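Local coordinates for nitrate regulatory protein (Klebsiella oxytoca, PDB 4AKK) that binds a terminator site in the nasF operon leader RNA in response to nitrate or nitrite, bringing about transcription antitermination and positively regulating nasFEDCBA expression, at residues V224-D228 against R393-M397; F192-K196 against L293-E297; E218-Q222 against R367-E371. All coordinates share one frame; numbering follows the deposited sequence.

From the N terminus, helix 180-212 supplies 192-196, and the next helix, 217-240, supplies 218-222 and then 224-228. Their partners follow in the order 293-297, 367-371 and 393-397, so interaction 2 closes a loop of 96 residues, interaction 3 one of 144 and interaction 1 one of 164. Every pair of contacts crosses and none nests. Interaction 2 joins two helices of the NIT nitrate receptor. Interactions 1 and 3, whose centres lie about 11 Å apart, use adjoining parts of helix 217-240 to hold the successive ANTAR helices 385-399 and 360-380. Interaction 2 sits deeper, its centre about 9 Å from that of the chain, against about 16 and 20 Å for interactions 1 and 3.

Interaction 1 of 3, residues V224-D228 against R393-M397; sequences VDRID and RKMAM
V224-D228 and R393-M397 run nearly parallel, their N-to-C directions only 16° apart, with local axes 11.7 Å from each other at closest approach. That spacing is wide for two helices, and the CA atoms of the nearest pair, D228 and M397, are still 7.6 Å apart; the gap is bridged chiefly by one long side chain, R393. Its CG lies anti to the backbone N (chi1 154°), and a bend at the next bond sends the guanidinium across to the facing helix. There NH1 stands 3.3 Å from OD1 of D228, a salt bridge with no hydrogen bond assigned to it. The carboxylate approaches obliquely, its plane turned 34° from that of the guanidinium, and the two groups are not lined up as a two-pronged pair. An apolar carbon lies over each face of the guanidinium, both offset toward the rim. CG2 of V224 is 4.0 Å above one face, while CG of M397, from the arginine's own helix, is 3.8 Å above the opposite one. CG1 of V224 also reaches NH1 at 3.7 Å, and CG2 of I227 comes to the edge, close to the plane. Beside the ion pair, A396 adds a loose methyl contact, its CB 4.3 Å from OD2 of D228. All five touching residues are buried, so the two opposite charges probably offset each other away from solvent. M403 of helix 403-412 touches V224, D228 and R393, bringing a third helix to the joint, whereas C267 and R263 of helix 257-267 flank V224 and I227. The arrangement is a buried, ion-paired interdomain helix contact, in which a helix of the NIT receptor meets one from the three-helix C-terminal part of the ANTAR RNA-binding effector.

Interaction 2 of 3, residues F192-K196 against L293-E297; sequences FMQGK and LRGVE
F192 and K196 face L293, V296 and E297 across two antiparallel helices of the NIT helical bundle, whose local axes make an angle of 166° at 10.8 Å. The polar core is a salt-bridge network of K196, R294 and E297. OE1 of E297 accepts from NH1 of R294 at 2.8 Å; the donor stands almost straight above the carboxylate plane, while the acceptor lies in the guanidinium plane. NZ of K196 adds a salt bridge with a weak hydrogen bond to the same oxygen at 3.2 Å; NZ also donates to OE1 of Q74 and ND1 of H71 on helix 56-85. OE2 of E297 is served by the hydroxyl of S67 and by a water that donates to it at 2.6 Å and accepts a weak bond from K196 NZ. S67 also bonds NH1 of R294, so R294 NH1, K196 NZ and both carboxylate oxygens all have partners. The lysine chain runs extended to CE and turns at the last bond (chi4 -81°), bringing NZ to the carboxylate. Next to this network the F192 ring packs against V296 CG1 and L293 CD2, and F237 meets it edge-to-face. At the ring edge, F192 CE1 comes 3.3 Å from the backbone O of L293.

Interaction 3 of 3, residues E218-Q222 against R367-E371; sequences ELRQQ and RKLIE
The R367 guanidinium presents its edge to E218 and Q222, with OE2 of E218 and CG of Q222 in its plane, while CB of Q221 lies over one face. The grip on E218 is end-on and two-pronged: NH1 bonds OE1 at 2.6 Å and NH2 bonds OE2 at 2.9 Å, with a weak third bond from NH1 to OE2. Neither main bond is straight, with an N-H...O angle of 139° for the first, and the carboxylate and guanidinium planes are turned 44° from each other. OE1 is met on its syn side, OE2 from above the carboxylate plane. This ion pair spans a steep helix crossing, 104° between directions with local axes 13.6 Å apart, and it joins the NIT receptor to helix 360-380 of the ANTAR effector. The arginine chain, extended from CG to NE, makes up the distance. Within helix 217-240, Q222 probably steadies the acceptor: its NE2 donates to the anti lone pair of E218 OE2 at 2.6 Å. Q221 slides along R367, CG 4.0 Å from NE, and its amide is fixed by W389, which bonds OE1, and by D225, which accepts from NE2. That same NE2 approaches CD1 of I370 at 4.1 Å.

Interaction 1 of 3, residues V224-D228 against R393-M397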
loop_
_atom_site.group_PDB
_atom_site.type_symbol
_atom_site.label_atom_id
_atom_site.label_comp_id
_atom_site.label_asym_id
_atom_site.label_seq_id
_atom_site.Cartn_x
_atom_site.Cartn_y
_atom_site.Cartn_z
ATOM N N VAL A 224 -10.722 -17.181 13.321
ATOM C CA VAL A 224 -10.900 -17.074 11.893
ATOM C C VAL A 224 -10.016 -15.973 11.297
ATOM O O VAL A 224 -9.436 -16.149 10.228
ATOM C CB VAL A 224 -12.379 -16.780 11.566
ATOM C CG1 VAL A 224 -12.536 -16.295 10.129
ATOM C CG2 VAL A 224 -13.230 -18.021 11.833
ATOM N N ASP A 225 -9.934 -14.836 11.982
ATOM C CA ASP A 225 -9.185 -13.697 11.455
ATOM C C ASP A 225 -7.685 -14.014 11.408
ATOM O O ASP A 225 -6.977 -13.575 10.510
ATOM C CB ASP A 225 -9.420 -12.428 12.295
ATOM C CG ASP A 225 -10.868 -11.915 12.237
ATOM O OD1 ASP A 225 -11.598 -12.186 11.249
ATOM O OD2 ASP A 225 -11.263 -11.226 13.211
ATOM N N ARG A 226 -7.207 -14.766 12.389
ATOM C CA ARG A 226 -5.801 -15.165 12.430
ATOM C C ARG A 226 -5.514 -16.141 11.308
ATOM O O ARG A 226 -4.449 -16.101 10.690
ATOM C CB ARG A 226 -5.450 -15.802 13.777
ATOM C CG ARG A 226 -5.625 -14.883 14.978
ATOM C CD ARG A 226 -5.154 -13.491 14.645
ATOM N NE ARG A 226 -5.201 -12.562 15.770
ATOM C CZ ARG A 226 -6.288 -11.901 16.161
ATOM N NH1 ARG A 226 -7.455 -12.093 15.552
ATOM N NH2 ARG A 226 -6.211 -11.063 17.182
ATOM N N ILE A 227 -6.480 -17.001 11.016
ATOM C CA ILE A 227 -6.290 -17.994 9.956
ATOM C C ILE A 227 -6.315 -17.361 8.557
ATOM O O ILE A 227 -5.436 -17.615 7.741
ATOM C CB ILE A 227 -7.316 -19.144 10.050
ATOM C CG1 ILE A 227 -7.082 -19.938 11.340
ATOM C CG2 ILE A 227 -7.225 -20.047 8.805
ATOM C CD1 ILE A 227 -8.333 -20.654 11.877
ATOM N N ASP A 228 -7.316 -16.535 8.286
ATOM C CA ASP A 228 -7.391 -15.836 7.002
ATOM C C ASP A 228 -6.207 -14.897 6.799
ATOM O O ASP A 228 -5.736 -14.729 5.689
ATOM C CB ASP A 228 -8.690 -15.040 6.905
ATOM C CG ASP A 228 -9.917 -15.930 6.853
ATOM O OD1 ASP A 228 -9.779 -17.119 6.474
ATOM O OD2 ASP A 228 -11.014 -15.429 7.183
ATOM N N ARG A 393 -17.786 -17.001 5.642
ATOM C CA ARG A 393 -16.537 -17.695 5.977
ATOM C C ARG A 393 -16.167 -18.685 4.882
ATOM O O ARG A 393 -14.996 -18.805 4.496
ATOM C CB ARG A 393 -16.645 -18.386 7.350
ATOM C CG ARG A 393 -15.734 -19.618 7.574
ATOM C CD ARG A 393 -14.249 -19.272 7.758
ATOM N NE ARG A 393 -13.440 -20.436 8.137
ATOM C CZ ARG A 393 -12.127 -20.415 8.365
ATOM N NH1 ARG A 393 -11.447 -19.286 8.240
ATOM N NH2 ARG A 393 -11.485 -21.530 8.724
ATOM N N LYS A 394 -17.178 -19.368 4.354
ATOM C CA LYS A 394 -16.955 -20.311 3.270
ATOM C C LYS A 394 -16.406 -19.601 2.042
ATOM O O LYS A 394 -15.405 -20.033 1.476
ATOM C CB LYS A 394 -18.242 -21.061 2.916
ATOM C CG LYS A 394 -18.058 -22.078 1.790
ATOM C CD LYS A 394 -19.334 -22.868 1.525
ATOM C CE LYS A 394 -20.563 -21.958 1.501
ATOM N NZ LYS A 394 -20.488 -20.887 0.458
ATOM N N MET A 395 -17.055 -18.512 1.629
ATOM C CA MET A 395 -16.585 -17.768 0.455
ATOM C C MET A 395 -15.153 -17.266 0.652
ATOM O O MET A 395 -14.387 -17.187 -0.297
ATOM C CB MET A 395 -17.525 -16.605 0.110
ATOM C CG MET A 395 -18.598 -16.936 -0.934
ATOM S SD MET A 395 -19.797 -15.595 -1.207
ATOM C CE MET A 395 -20.760 -15.778 0.279
ATOM N N ALA A 396 -14.798 -16.952 1.896
ATOM C CA ALA A 396 -13.480 -16.408 2.209
ATOM C C ALA A 396 -12.381 -17.453 2.043
ATOM O O ALA A 396 -11.308 -17.134 1.558
ATOM C CB ALA A 396 -13.459 -15.842 3.617
ATOM N N MET A 397 -12.654 -18.684 2.479
ATOM C CA MET A 397 -11.749 -19.813 2.289
ATOM C C MET A 397 -11.584 -20.087 0.801
ATOM O O MET A 397 -10.467 -20.182 0.297
ATOM C CB MET A 397 -12.284 -21.083 2.974
ATOM C CG MET A 397 -12.375 -21.039 4.512
ATOM S SD MET A 397 -12.845 -22.609 5.316
ATOM C CE MET A 397 -14.568 -22.756 4.873
#

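Interaction 2 of 3, residues F192-K196 against L293-E297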
loop_
_atom_site.group_PDB
_atom_site.type_symbol
_atom_site.label_atom_id
_atom_site.label_comp_id
_atom_site.label_asym_id
_atom_site.label_seq_id
_atom_site.Cartn_x
_atom_site.Cartn_y
_atom_site.Cartn_z
ATOM N N PHE A 192 6.988 -14.099 5.615
ATOM C CA PHE A 192 6.991 -15.419 6.210
ATOM C C PHE A 192 6.912 -15.326 7.738
ATOM O O PHE A 192 6.147 -16.050 8.370
ATOM C CB PHE A 192 8.249 -16.186 5.779
ATOM C CG PHE A 192 8.247 -17.626 6.185
ATOM C CD1 PHE A 192 8.653 -18.000 7.457
ATOM C CD2 PHE A 192 7.831 -18.609 5.296
ATOM C CE1 PHE A 192 8.650 -19.330 7.835
ATOM C CE2 PHE A 192 7.826 -19.939 5.672
ATOM C CZ PHE A 192 8.233 -20.299 6.940
ATOM N N MET A 193 7.719 -14.442 8.322
ATOM C CA MET A 193 7.759 -14.280 9.768
ATOM C C MET A 193 6.368 -13.897 10.272
ATOM O O MET A 193 5.916 -14.354 11.326
ATOM C CB MET A 193 8.775 -13.192 10.173
ATOM C CG MET A 193 10.253 -13.630 10.180
ATOM S SD MET A 193 11.436 -12.266 10.431
ATOM C CE MET A 193 11.223 -11.970 12.170
ATOM N N GLN A 194 5.698 -13.049 9.504
ATOM C CA GLN A 194 4.387 -12.544 9.880
ATOM C C GLN A 194 3.310 -13.632 9.774
ATOM O O GLN A 194 2.452 -13.745 10.643
ATOM C CB GLN A 194 4.023 -11.324 9.023
ATOM C CG GLN A 194 2.813 -10.564 9.530
ATOM C CD GLN A 194 2.995 -10.045 10.945
ATOM O OE1 GLN A 194 2.365 -10.539 11.886
ATOM N NE2 GLN A 194 3.863 -9.052 11.105
ATOM N N GLY A 195 3.363 -14.440 8.722
ATOM C CA GLY A 195 2.443 -15.555 8.610
ATOM C C GLY A 195 2.605 -16.523 9.778
ATOM O O GLY A 195 1.626 -17.068 10.300
ATOM N N LYS A 196 3.857 -16.730 10.177
ATOM C CA LYS A 196 4.219 -17.669 11.238
ATOM C C LYS A 196 3.753 -17.123 12.574
ATOM O O LYS A 196 3.311 -17.876 13.438
ATOM C CB LYS A 196 5.739 -17.863 11.242
ATOM C CG LYS A 196 6.294 -18.733 12.339
ATOM C CD LYS A 196 7.773 -19.043 12.057
ATOM C CE LYS A 196 8.452 -19.735 13.232
ATOM N NZ LYS A 196 8.874 -18.772 14.286
ATOM N N LEU A 293 7.757 -24.615 10.227
ATOM C CA LEU A 293 7.908 -23.280 9.658
ATOM C C LEU A 293 9.258 -22.695 10.065
ATOM O O LEU A 293 9.933 -22.062 9.257
ATOM C CB LEU A 293 6.774 -22.357 10.111
ATOM C CG LEU A 293 5.370 -22.677 9.589
ATOM C CD1 LEU A 293 4.324 -21.958 10.427
ATOM C CD2 LEU A 293 5.219 -22.320 8.109
ATOM N N ARG A 294 9.646 -22.909 11.319
ATOM C CA ARG A 294 10.919 -22.395 11.828
ATOM C C ARG A 294 12.097 -22.926 11.002
ATOM O O ARG A 294 13.021 -22.182 10.680
ATOM C CB ARG A 294 11.096 -22.742 13.315
ATOM C CG ARG A 294 12.429 -22.272 13.914
ATOM C CD ARG A 294 12.637 -20.769 13.725
ATOM N NE ARG A 294 13.931 -20.297 14.233
ATOM C CZ ARG A 294 14.406 -19.069 14.037
ATOM N NH1 ARG A 294 13.682 -18.185 13.368
ATOM N NH2 ARG A 294 15.596 -18.714 14.520
ATOM N N GLY A 295 12.052 -24.206 10.648
ATOM C CA GLY A 295 13.098 -24.806 9.829
ATOM C C GLY A 295 13.297 -24.028 8.545
ATOM O O GLY A 295 14.417 -23.657 8.187
ATOM N N VAL A 296 12.197 -23.753 7.856
ATOM C CA VAL A 296 12.262 -22.982 6.630
ATOM C C VAL A 296 12.747 -21.554 6.879
ATOM O O VAL A 296 13.546 -21.018 6.111
ATOM C CB VAL A 296 10.906 -22.953 5.912
ATOM C CG1 VAL A 296 10.955 -21.974 4.781
ATOM C CG2 VAL A 296 10.550 -24.340 5.394
ATOM N N GLU A 297 12.267 -20.941 7.956
ATOM C CA GLU A 297 12.636 -19.570 8.269
ATOM C C GLU A 297 14.146 -19.440 8.507
ATOM O O GLU A 297 14.767 -18.444 8.119
ATOM C CB GLU A 297 11.858 -19.101 9.504
ATOM C CG GLU A 297 12.184 -17.700 9.974
ATOM C CD GLU A 297 11.485 -17.355 11.293
ATOM O OE1 GLU A 297 11.160 -18.280 12.082
ATOM O OE2 GLU A 297 11.267 -16.151 11.540
HETATM O O HOH W 1 10.469 -15.783 14.020
#

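Interaction 3 of 3, residues E218-Q222 against R367-E371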
loop_
_atom_site.group_PDB
_atom_site.type_symbol
_atom_site.label_atom_id
_atom_site.label_comp_id
_atom_site.label_asym_id
_atom_site.label_seq_id
_atom_site.Cartn_x
_atom_site.Cartn_y
_atom_site.Cartn_z
ATOM N N GLU A 218 -17.081 -14.262 19.639
ATOM C CA GLU A 218 -15.922 -13.379 19.671
ATOM C C GLU A 218 -14.601 -14.119 19.406
ATOM O O GLU A 218 -13.851 -13.768 18.497
ATOM C CB GLU A 218 -15.868 -12.699 21.045
ATOM C CG GLU A 218 -14.626 -11.875 21.295
ATOM C CD GLU A 218 -14.564 -10.664 20.403
ATOM O OE1 GLU A 218 -15.623 -10.028 20.217
ATOM O OE2 GLU A 218 -13.471 -10.344 19.891
ATOM N N LEU A 219 -14.322 -15.133 20.221
ATOM C CA LEU A 219 -13.106 -15.934 20.085
ATOM C C LEU A 219 -13.047 -16.582 18.709
ATOM O O LEU A 219 -12.006 -16.585 18.051
ATOM C CB LEU A 219 -13.031 -16.995 21.194
ATOM C CG LEU A 219 -11.758 -17.841 21.259
ATOM C CD1 LEU A 219 -10.537 -16.952 21.441
ATOM C CD2 LEU A 219 -11.839 -18.888 22.386
ATOM N N ARG A 220 -14.178 -17.110 18.264
ATOM C CA ARG A 220 -14.260 -17.677 16.935
ATOM C C ARG A 220 -13.909 -16.676 15.813
ATOM O O ARG A 220 -13.247 -17.037 14.830
ATOM C CB ARG A 220 -15.644 -18.301 16.704
ATOM C CG ARG A 220 -15.832 -18.787 15.264
ATOM C CD ARG A 220 -17.163 -19.495 15.061
ATOM N NE ARG A 220 -18.279 -18.564 15.003
ATOM C CZ ARG A 220 -19.530 -18.918 14.721
ATOM N NH1 ARG A 220 -19.824 -20.189 14.486
ATOM N NH2 ARG A 220 -20.490 -18.000 14.684
ATOM N N GLN A 221 -14.359 -15.427 15.933
ATOM C CA GLN A 221 -14.040 -14.447 14.888
ATOM C C GLN A 221 -12.535 -14.147 14.908
ATOM O O GLN A 221 -11.888 -14.114 13.864
ATOM C CB GLN A 221 -14.881 -13.162 15.028
ATOM C CG GLN A 221 -14.781 -12.212 13.824
ATOM C CD GLN A 221 -15.341 -12.797 12.527
ATOM O OE1 GLN A 221 -16.511 -13.182 12.452
ATOM N NE2 GLN A 221 -14.503 -12.856 11.498
ATOM N N GLN A 222 -11.978 -13.968 16.103
ATOM C CA GLN A 222 -10.549 -13.725 16.246
ATOM C C GLN A 222 -9.733 -14.890 15.676
ATOM O O GLN A 222 -8.682 -14.690 15.069
ATOM C CB GLN A 222 -10.188 -13.517 17.715
ATOM C CG GLN A 222 -10.816 -12.278 18.354
ATOM C CD GLN A 222 -10.420 -12.136 19.819
ATOM O OE1 GLN A 222 -9.565 -12.867 20.312
ATOM N NE2 GLN A 222 -11.043 -11.196 20.521
ATOM N N ARG A 367 -16.212 -5.728 11.787
ATOM C CA ARG A 367 -17.363 -6.519 12.185
ATOM C C ARG A 367 -18.666 -5.866 11.738
ATOM O O ARG A 367 -19.613 -6.558 11.368
ATOM C CB ARG A 367 -17.345 -6.790 13.684
ATOM C CG ARG A 367 -16.372 -7.893 14.020
ATOM C CD ARG A 367 -16.006 -7.922 15.470
ATOM N NE ARG A 367 -14.799 -8.712 15.683
ATOM C CZ ARG A 367 -14.426 -9.180 16.868
ATOM N NH1 ARG A 367 -15.180 -8.933 17.932
ATOM N NH2 ARG A 367 -13.310 -9.893 16.991
ATOM N N LYS A 368 -18.696 -4.537 11.741
ATOM C CA LYS A 368 -19.868 -3.794 11.273
ATOM C C LYS A 368 -20.159 -4.143 9.813
ATOM O O LYS A 368 -21.309 -4.352 9.411
ATOM C CB LYS A 368 -19.647 -2.281 11.399
ATOM C CG LYS A 368 -20.821 -1.459 10.858
ATOM C CD LYS A 368 -20.351 -0.286 10.012
ATOM C CE LYS A 368 -19.501 0.675 10.820
ATOM N NZ LYS A 368 -19.469 2.030 10.210
ATOM N N LEU A 369 -19.105 -4.197 9.017
ATOM C CA LEU A 369 -19.234 -4.600 7.625
ATOM C C LEU A 369 -19.738 -6.027 7.485
ATOM O O LEU A 369 -20.599 -6.308 6.651
ATOM C CB LEU A 369 -17.901 -4.439 6.914
ATOM C CG LEU A 369 -17.469 -2.981 6.871
ATOM C CD1 LEU A 369 -16.019 -2.842 6.420
ATOM C CD2 LEU A 369 -18.411 -2.199 5.966
ATOM N N ILE A 370 -19.206 -6.926 8.313
ATOM C CA ILE A 370 -19.617 -8.318 8.284
ATOM C C ILE A 370 -21.071 -8.492 8.724
ATOM O O ILE A 370 -21.799 -9.322 8.175
ATOM C CB ILE A 370 -18.695 -9.204 9.153
ATOM C CG1 ILE A 370 -17.305 -9.316 8.510
ATOM C CG2 ILE A 370 -19.287 -10.576 9.296
ATOM C CD1 ILE A 370 -16.194 -9.717 9.474
ATOM N N GLU A 371 -21.496 -7.713 9.719
ATOM C CA GLU A 371 -22.887 -7.764 10.168
ATOM C C GLU A 371 -23.836 -7.315 9.051
ATOM O O GLU A 371 -24.831 -7.982 8.758
ATOM C CB GLU A 371 -23.088 -6.927 11.435
ATOM C CG GLU A 371 -22.404 -7.504 12.682
ATOM C CD GLU A 371 -22.871 -8.907 13.007
ATOM O OE1 GLU A 371 -24.029 -9.246 12.675
ATOM O OE2 GLU A 371 -22.080 -9.675 13.589
#